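Local coordinates for transcriptional regulator, MerR-family (Cupriavidus metallidurans CH34, PDB 5GPE), which regulates transcription as a MerR-family metalloregulator that selectively recognises lead(II) and probably binds DNA, at the interface of chains A and B. Sequence-based numbering; all coordinates share one arbitrary frame. Chains: chain A/B, Transcriptional regulator, MerR-family.

Contact 1: the interface of chains A and B. Residues chain A 50, 67, 70-71, 81; chain B 119, 122, 125, 128.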
loop_
_atom_site.group_PDB
_atom_site.type_symbol
_atom_site.label_atom_id
_atom_site.label_comp_id
_atom_site.label_asym_id
_atom_site.label_seq_id
_atom_site.Cartn_x
_atom_site.Cartn_y
_atom_site.Cartn_z
ATOM N N PHE A 50 -10.397 -18.258 10.776
ATOM C CA PHE A 50 -9.919 -17.216 11.679
ATOM C C PHE A 50 -8.990 -16.260 10.942
ATOM O O PHE A 50 -9.153 -15.042 11.022
ATOM C CB PHE A 50 -9.199 -17.837 12.887
ATOM C CG PHE A 50 -8.690 -16.830 13.889
ATOM C CD1 PHE A 50 -7.441 -16.232 13.728
ATOM C CD2 PHE A 50 -9.457 -16.488 14.997
ATOM C CE1 PHE A 50 -6.973 -15.315 14.647
ATOM C CE2 PHE A 50 -8.985 -15.570 15.928
ATOM C CZ PHE A 50 -7.747 -14.975 15.749
ATOM N N LEU A 67 -2.179 -12.678 17.344
ATOM C CA LEU A 67 -3.521 -13.067 17.782
ATOM C C LEU A 67 -3.636 -14.591 17.923
ATOM O O LEU A 67 -4.227 -15.070 18.887
ATOM C CB LEU A 67 -4.587 -12.543 16.824
ATOM C CG LEU A 67 -4.815 -11.040 16.790
ATOM C CD1 LEU A 67 -5.748 -10.714 15.637
ATOM C CD2 LEU A 67 -5.398 -10.517 18.076
ATOM N N LEU A 70 -1.998 -15.846 21.099
ATOM C CA LEU A 70 -2.894 -15.589 22.234
ATOM C C LEU A 70 -4.067 -16.565 22.252
ATOM O O LEU A 70 -4.439 -17.046 23.306
ATOM C CB LEU A 70 -3.367 -14.131 22.240
ATOM C CG LEU A 70 -2.233 -13.161 22.606
ATOM C CD1 LEU A 70 -2.489 -11.762 22.073
ATOM C CD2 LEU A 70 -1.979 -13.148 24.112
ATOM N N ARG A 71 -4.637 -16.840 21.087
ATOM C CA ARG A 71 -5.731 -17.815 20.953
ATOM C C ARG A 71 -5.299 -19.222 21.403
ATOM O O ARG A 71 -6.057 -19.916 22.077
ATOM C CB ARG A 71 -6.218 -17.834 19.506
ATOM C CG ARG A 71 -7.279 -18.852 19.157
ATOM C CD ARG A 71 -7.738 -18.681 17.709
ATOM N NE ARG A 71 -7.965 -19.963 17.018
ATOM C CZ ARG A 71 -9.116 -20.413 16.514
ATOM N NH1 ARG A 71 -10.249 -19.711 16.594
ATOM N NH2 ARG A 71 -9.120 -21.594 15.912
ATOM N N VAL A 81 -4.649 -7.820 23.134
ATOM C CA VAL A 81 -5.548 -7.909 21.979
ATOM C C VAL A 81 -6.247 -6.556 21.763
ATOM O O VAL A 81 -6.329 -6.083 20.634
ATOM C CB VAL A 81 -6.598 -9.050 22.119
ATOM C CG1 VAL A 81 -7.578 -9.044 20.947
ATOM C CG2 VAL A 81 -5.936 -10.427 22.182
ATOM N N SER B 119 -7.664 -14.657 27.541
ATOM C CA SER B 119 -7.739 -15.003 26.120
ATOM C C SER B 119 -8.931 -15.908 25.815
ATOM O O SER B 119 -9.632 -15.700 24.829
ATOM C CB SER B 119 -6.436 -15.669 25.678
ATOM O OG SER B 119 -6.580 -16.270 24.408
ATOM N N CYS B 122 -11.900 -13.622 25.742
ATOM C CA CYS B 122 -11.728 -12.408 24.946
ATOM C C CYS B 122 -12.820 -12.237 23.866
ATOM O O CYS B 122 -12.988 -13.084 22.996
ATOM C CB CYS B 122 -10.333 -12.379 24.313
ATOM S SG CYS B 122 -10.069 -10.962 23.244
ATOM N N LEU B 125 -11.244 -12.079 20.200
ATOM C CA LEU B 125 -10.827 -13.409 19.726
ATOM C C LEU B 125 -12.025 -14.298 19.469
ATOM O O LEU B 125 -12.056 -15.028 18.482
ATOM C CB LEU B 125 -9.869 -14.096 20.713
ATOM C CG LEU B 125 -8.487 -13.447 20.878
ATOM C CD1 LEU B 125 -7.698 -14.210 21.927
ATOM C CD2 LEU B 125 -7.707 -13.376 19.564
ATOM N N LEU B 128 -13.831 -13.376 16.232
ATOM C CA LEU B 128 -13.050 -13.814 15.064
ATOM C C LEU B 128 -13.059 -15.334 14.867
ATOM O O LEU B 128 -12.681 -15.822 13.807
ATOM C CB LEU B 128 -11.610 -13.335 15.175
ATOM C CG LEU B 128 -11.424 -11.816 15.122
ATOM C CD1 LEU B 128 -10.015 -11.449 15.573
ATOM C CD2 LEU B 128 -11.731 -11.273 13.733
#
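In this MerR-type dimer the short C-terminal helix 123-128 of chain B lies against helices 42-56 and 61-71 of chain A, and B:Leu125 and B:Leu128 touch A:Phe50 and A:Leu67. B:Leu125 hides 80 Å² here. Its CD2 methyl meets the CD2 of A:Leu67 at 4.0 Å and also faces the A:Leu67 carbonyl. Its CD1 branch turns towards the CG2 methyl of A:Val81. A:Phe50 has CG anti to the backbone N (chi1 -179°), and the CD2-CE2 side of its ring looks at B:Leu128. Ring atom CE2 lies 3.5 Å from the B:Leu128 CB. One ring face is covered, towards its rim, by CD of A:Arg71 from the same chain. At the far end the B:Ser119 hydroxyl OG donates to the A:Leu70 carbonyl O at a short 2.5 Å. The donor stands above the carbonyl plane, 56° out of it. Beside this, the metal-site residue B:Cys122 places SG 3.9 Å from A:Val81 CG1. The same sulfur accepts a nearly straight bond from the backbone N of B:Leu125 (3.4 Å). The contact joins the metal-loop region of one subunit to helices 42-56 and 61-71 and the start of helix 79-111 of the other, a plausible path from lead binding to the DNA-binding part.

Contact 2: the interface of chains A and B. Residues chain A 54, 57, 59, 67, 85; chain B 105-106, 109, 128.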
loop_
_atom_site.group_PDB
_atom_site.type_symbol
_atom_site.label_atom_id
_atom_site.label_comp_id
_atom_site.label_asym_id
_atom_site.label_seq_id
_atom_site.Cartn_x
_atom_site.Cartn_y
_atom_site.Cartn_z
ATOM N N CYS A 54 -9.503 -12.130 10.026
ATOM C CA CYS A 54 -8.478 -11.153 10.395
ATOM C C CYS A 54 -7.977 -10.353 9.200
ATOM O O CYS A 54 -7.871 -9.139 9.260
ATOM C CB CYS A 54 -7.293 -11.844 11.048
ATOM S SG CYS A 54 -7.616 -12.508 12.680
ATOM N N LYS A 57 -10.268 -7.711 8.063
ATOM C CA LYS A 57 -10.195 -6.518 8.914
ATOM C C LYS A 57 -8.829 -5.823 8.825
ATOM O O LYS A 57 -8.416 -5.137 9.766
ATOM C CB LYS A 57 -10.568 -6.875 10.353
ATOM C CG LYS A 57 -12.047 -7.255 10.468
ATOM C CD LYS A 57 -12.398 -7.849 11.806
ATOM C CE LYS A 57 -13.746 -8.560 11.774
ATOM N NZ LYS A 57 -14.884 -7.646 11.459
ATOM N N MET A 59 -5.770 -6.817 8.934
ATOM C CA MET A 59 -4.648 -7.250 9.762
ATOM C C MET A 59 -3.499 -7.835 8.943
ATOM O O MET A 59 -3.696 -8.611 8.026
ATOM C CB MET A 59 -5.092 -8.247 10.820
ATOM C CG MET A 59 -5.843 -7.535 11.915
ATOM S SD MET A 59 -6.605 -8.579 13.134
ATOM C CE MET A 59 -7.107 -7.276 14.251
ATOM N N LEU A 67 -2.179 -12.678 17.344
ATOM C CA LEU A 67 -3.521 -13.067 17.782
ATOM C C LEU A 67 -3.636 -14.591 17.923
ATOM O O LEU A 67 -4.227 -15.070 18.887
ATOM C CB LEU A 67 -4.587 -12.543 16.824
ATOM C CG LEU A 67 -4.815 -11.040 16.790
ATOM C CD1 LEU A 67 -5.748 -10.714 15.637
ATOM C CD2 LEU A 67 -5.398 -10.517 18.076
ATOM N N VAL A 85 -5.843 -3.853 18.467
ATOM C CA VAL A 85 -6.949 -3.273 17.711
ATOM C C VAL A 85 -6.957 -1.742 17.839
ATOM O O VAL A 85 -7.192 -1.057 16.865
ATOM C CB VAL A 85 -8.300 -3.868 18.130
ATOM C CG1 VAL A 85 -9.446 -3.155 17.444
ATOM C CG2 VAL A 85 -8.335 -5.361 17.791
ATOM N N GLU B 105 -15.714 -0.636 11.395
ATOM C CA GLU B 105 -15.648 -2.092 11.633
ATOM C C GLU B 105 -14.727 -2.440 12.828
ATOM O O GLU B 105 -15.069 -3.242 13.691
ATOM C CB GLU B 105 -15.132 -2.803 10.379
ATOM C CG GLU B 105 -15.755 -4.145 10.127
ATOM C CD GLU B 105 -15.096 -4.916 8.994
ATOM O OE1 GLU B 105 -14.643 -4.294 8.006
ATOM O OE2 GLU B 105 -15.047 -6.156 9.100
ATOM N N LEU B 106 -13.552 -1.827 12.847
ATOM C CA LEU B 106 -12.582 -2.049 13.920
ATOM C C LEU B 106 -13.068 -1.490 15.259
ATOM O O LEU B 106 -12.826 -2.090 16.294
ATOM C CB LEU B 106 -11.221 -1.452 13.549
ATOM C CG LEU B 106 -10.479 -2.139 12.404
ATOM C CD1 LEU B 106 -9.267 -1.315 11.973
ATOM C CD2 LEU B 106 -10.018 -3.535 12.774
ATOM N N LEU B 109 -15.387 -4.053 16.603
ATOM C CA LEU B 109 -14.569 -5.151 17.118
ATOM C C LEU B 109 -14.051 -4.816 18.520
ATOM O O LEU B 109 -14.213 -5.604 19.446
ATOM C CB LEU B 109 -13.411 -5.467 16.161
ATOM C CG LEU B 109 -12.578 -6.720 16.469
ATOM C CD1 LEU B 109 -13.431 -7.992 16.401
ATOM C CD2 LEU B 109 -11.389 -6.818 15.522
ATOM N N LEU B 128 -13.831 -13.376 16.232
ATOM C CA LEU B 128 -13.050 -13.814 15.064
ATOM C C LEU B 128 -13.059 -15.334 14.867
ATOM O O LEU B 128 -12.681 -15.822 13.807
ATOM C CB LEU B 128 -11.610 -13.335 15.175
ATOM C CG LEU B 128 -11.424 -11.816 15.122
ATOM C CD1 LEU B 128 -10.015 -11.449 15.573
ATOM C CD2 LEU B 128 -11.731 -11.273 13.733
HETATM O O HOH W 1 -15.737 -5.982 13.353
#
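A:Lys57, in the loop after helix 42-56, reaches over the long helix 79-111 and the C-terminal helix of chain B in this MerR-family dimer. It buries 91 Å² against B:Glu105, B:Leu106, B:Leu109 and B:Leu128. The packed part is apolar. The aliphatic stem of the lysine lies against two leucine methyls: its CD is 4.0 Å from the CD2 methyl of B:Leu109, and its CE is 3.9 Å from the CD2 methyl of B:Leu128. The other branch of B:Leu128, CD1, points to the A:Cys54 sulfur SG at 3.9 Å. B:Leu109 has CG anti to its backbone N (chi1 -172°), and its CD2 also reaches the CG2 methyl of A:Val85 at 4.1 Å. The A:Val85 and B:Leu109 side chains cross at about a right angle. A:Met59 is a looser neighbour, its CE methyl 4.5 Å from B:Leu109 CD2. The polar side begins at the lysine tip. The chain bends at its last torsion (chi4 -62°), which brings the amine NZ of A:Lys57 to 2.8 Å from the carboxylate OE2 of B:Glu105 in a salt bridge. NZ comes to the anti side of OE2, 23° out of the carboxylate plane, and the two side chains cross nearly at right angles. A water also touches NZ and passes the link to the backbone O of B:Glu105, giving this edge a hydrated second connection.

Contact 3: the interface of chains A and B. Residues chain A 113, 118-119, 122, 124-125; chain B 67, 78, 81-82, 85.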
loop_
_atom_site.group_PDB
_atom_site.type_symbol
_atom_site.label_atom_id
_atom_site.label_comp_id
_atom_site.label_asym_id
_atom_site.label_seq_id
_atom_site.Cartn_x
_atom_site.Cartn_y
_atom_site.Cartn_z
ATOM N N CYS A 113 -4.522 23.297 -14.782
ATOM C CA CYS A 113 -4.652 23.176 -16.245
ATOM C C CYS A 113 -6.093 23.047 -16.711
ATOM O O CYS A 113 -6.924 22.529 -16.006
ATOM C CB CYS A 113 -3.893 21.957 -16.764
ATOM S SG CYS A 113 -3.457 22.050 -18.513
ATOM N N THR A 118 -1.325 22.401 -25.051
ATOM C CA THR A 118 -0.280 21.467 -25.425
ATOM C C THR A 118 0.521 21.088 -24.190
ATOM O O THR A 118 0.481 21.787 -23.169
ATOM C CB THR A 118 0.679 22.079 -26.447
ATOM O OG1 THR A 118 1.334 23.203 -25.859
ATOM C CG2 THR A 118 -0.071 22.534 -27.701
ATOM N N SER A 119 1.274 20.003 -24.311
ATOM C CA SER A 119 2.202 19.548 -23.282
ATOM C C SER A 119 3.182 20.653 -22.857
ATOM O O SER A 119 3.448 20.821 -21.663
ATOM C CB SER A 119 2.965 18.312 -23.764
ATOM O OG SER A 119 4.067 18.011 -22.918
ATOM N N CYS A 122 1.240 22.865 -20.558
ATOM C CA CYS A 122 0.460 22.164 -19.531
ATOM C C CYS A 122 0.771 22.642 -18.100
ATOM O O CYS A 122 1.910 22.601 -17.660
ATOM C CB CYS A 122 0.683 20.649 -19.643
ATOM S SG CYS A 122 -0.139 19.702 -18.366
ATOM N N ILE A 124 -0.129 21.386 -15.250
ATOM C CA ILE A 124 0.248 20.280 -14.383
ATOM C C ILE A 124 1.729 19.911 -14.557
ATOM O O ILE A 124 2.477 19.871 -13.575
ATOM C CB ILE A 124 -0.657 19.050 -14.584
ATOM C CG1 ILE A 124 -2.079 19.377 -14.109
ATOM C CG2 ILE A 124 -0.123 17.841 -13.817
ATOM C CD1 ILE A 124 -3.144 18.437 -14.653
ATOM N N LEU A 125 2.146 19.675 -15.800
ATOM C CA LEU A 125 3.554 19.373 -16.107
ATOM C C LEU A 125 4.480 20.518 -15.690
ATOM O O LEU A 125 5.555 20.274 -15.151
ATOM C CB LEU A 125 3.764 19.052 -17.597
ATOM C CG LEU A 125 3.091 17.769 -18.103
ATOM C CD1 LEU A 125 3.331 17.642 -19.604
ATOM C CD2 LEU A 125 3.575 16.525 -17.357
ATOM N N LEU B 67 3.614 10.441 -17.557
ATOM C CA LEU B 67 3.830 11.896 -17.510
ATOM C C LEU B 67 5.125 12.321 -18.191
ATOM O O LEU B 67 5.137 13.310 -18.935
ATOM C CB LEU B 67 3.824 12.415 -16.071
ATOM C CG LEU B 67 2.484 12.338 -15.349
ATOM C CD1 LEU B 67 2.696 12.672 -13.893
ATOM C CD2 LEU B 67 1.471 13.284 -15.952
ATOM N N CYS B 78 -2.277 17.982 -24.065
ATOM C CA CYS B 78 -2.038 17.526 -22.671
ATOM C C CYS B 78 -3.299 17.027 -21.943
ATOM O O CYS B 78 -3.266 16.792 -20.715
ATOM C CB CYS B 78 -1.359 18.633 -21.875
ATOM S SG CYS B 78 -2.392 20.037 -21.452
ATOM N N VAL B 81 -2.958 14.143 -19.473
ATOM C CA VAL B 81 -2.422 14.521 -18.153
ATOM C C VAL B 81 -3.543 14.832 -17.163
ATOM O O VAL B 81 -3.543 14.336 -16.017
ATOM C CB VAL B 81 -1.465 15.751 -18.235
ATOM C CG1 VAL B 81 -0.996 16.158 -16.853
ATOM C CG2 VAL B 81 -0.278 15.409 -19.101
ATOM N N ASN B 82 -4.516 15.628 -17.607
ATOM C CA ASN B 82 -5.734 15.914 -16.815
ATOM C C ASN B 82 -6.471 14.622 -16.426
ATOM O O ASN B 82 -6.900 14.461 -15.275
ATOM C CB ASN B 82 -6.717 16.836 -17.572
ATOM C CG ASN B 82 -6.166 18.244 -17.784
ATOM O OD1 ASN B 82 -5.479 18.784 -16.927
ATOM N ND2 ASN B 82 -6.512 18.858 -18.912
ATOM N N VAL B 85 -4.596 12.637 -13.618
ATOM C CA VAL B 85 -4.837 13.229 -12.310
ATOM C C VAL B 85 -6.288 13.003 -11.844
ATOM O O VAL B 85 -6.521 12.716 -10.670
ATOM C CB VAL B 85 -4.483 14.727 -12.286
ATOM C CG1 VAL B 85 -4.863 15.365 -10.956
ATOM C CG2 VAL B 85 -2.998 14.898 -12.547
#
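B:Cys78, just before the long helix 79-111 of chain B, meets A:Cys113 and A:Cys122, the lead(II)-site cysteines of chain A. Its sulfur SG lies 3.7 Å from SG of A:Cys113 and 3.6 Å from CB of A:Cys122. The B:Cys78 sulfur sits between its own backbone N and carbonyl carbon (chi1 72°), and there it faces both partners. Three cysteines thus converge at the site, and the geometry suggests that B:Cys78 helps to complete a three-sulfur pocket for the metal. One helical turn further, B:Val81 and A:Ile124 slide past each other in opposite directions. The CG1 methyl of B:Val81 is 3.6 Å from the CG2 methyl of A:Ile124. The tip of A:Ile124, its CD1, rests near the amide oxygen OD1 of B:Asn82, and that oxygen also faces the CB of A:Cys113. Further out, CD1 of A:Ile124 approaches CG2 of B:Val85 at 4.1 Å. On the chain A side, the 3-10 helix 119-121 leads into A:Cys122, and helix 123-128 follows it. A:Ser119 borders B:Cys78, its CA 3.9 Å from CB of the cysteine. The start of that second helix steadies the metal-site sulfur: the backbone N of A:Leu125 donates to SG of A:Cys122 at 3.4 Å, with 178° at the hydrogen.

Contact 1 and contact 2 are neighbours, their C-alpha centres about 10 Å apart, and they share A:Leu67 and B:Leu128. Contact 3 lies about 51 Å from contact 1 and about 42 Å from contact 2, at the opposite end of the dimer. The interface is two-fold symmetric, so each contact has a twin with the chains exchanged. Contact 3 includes the chain-exchanged counterparts of several contact 1 residues. Helix 79-111 contributes to all three contacts. Each end of the dimer therefore combines parts of both chains, and the paired long helices span the distance between the two lead sites.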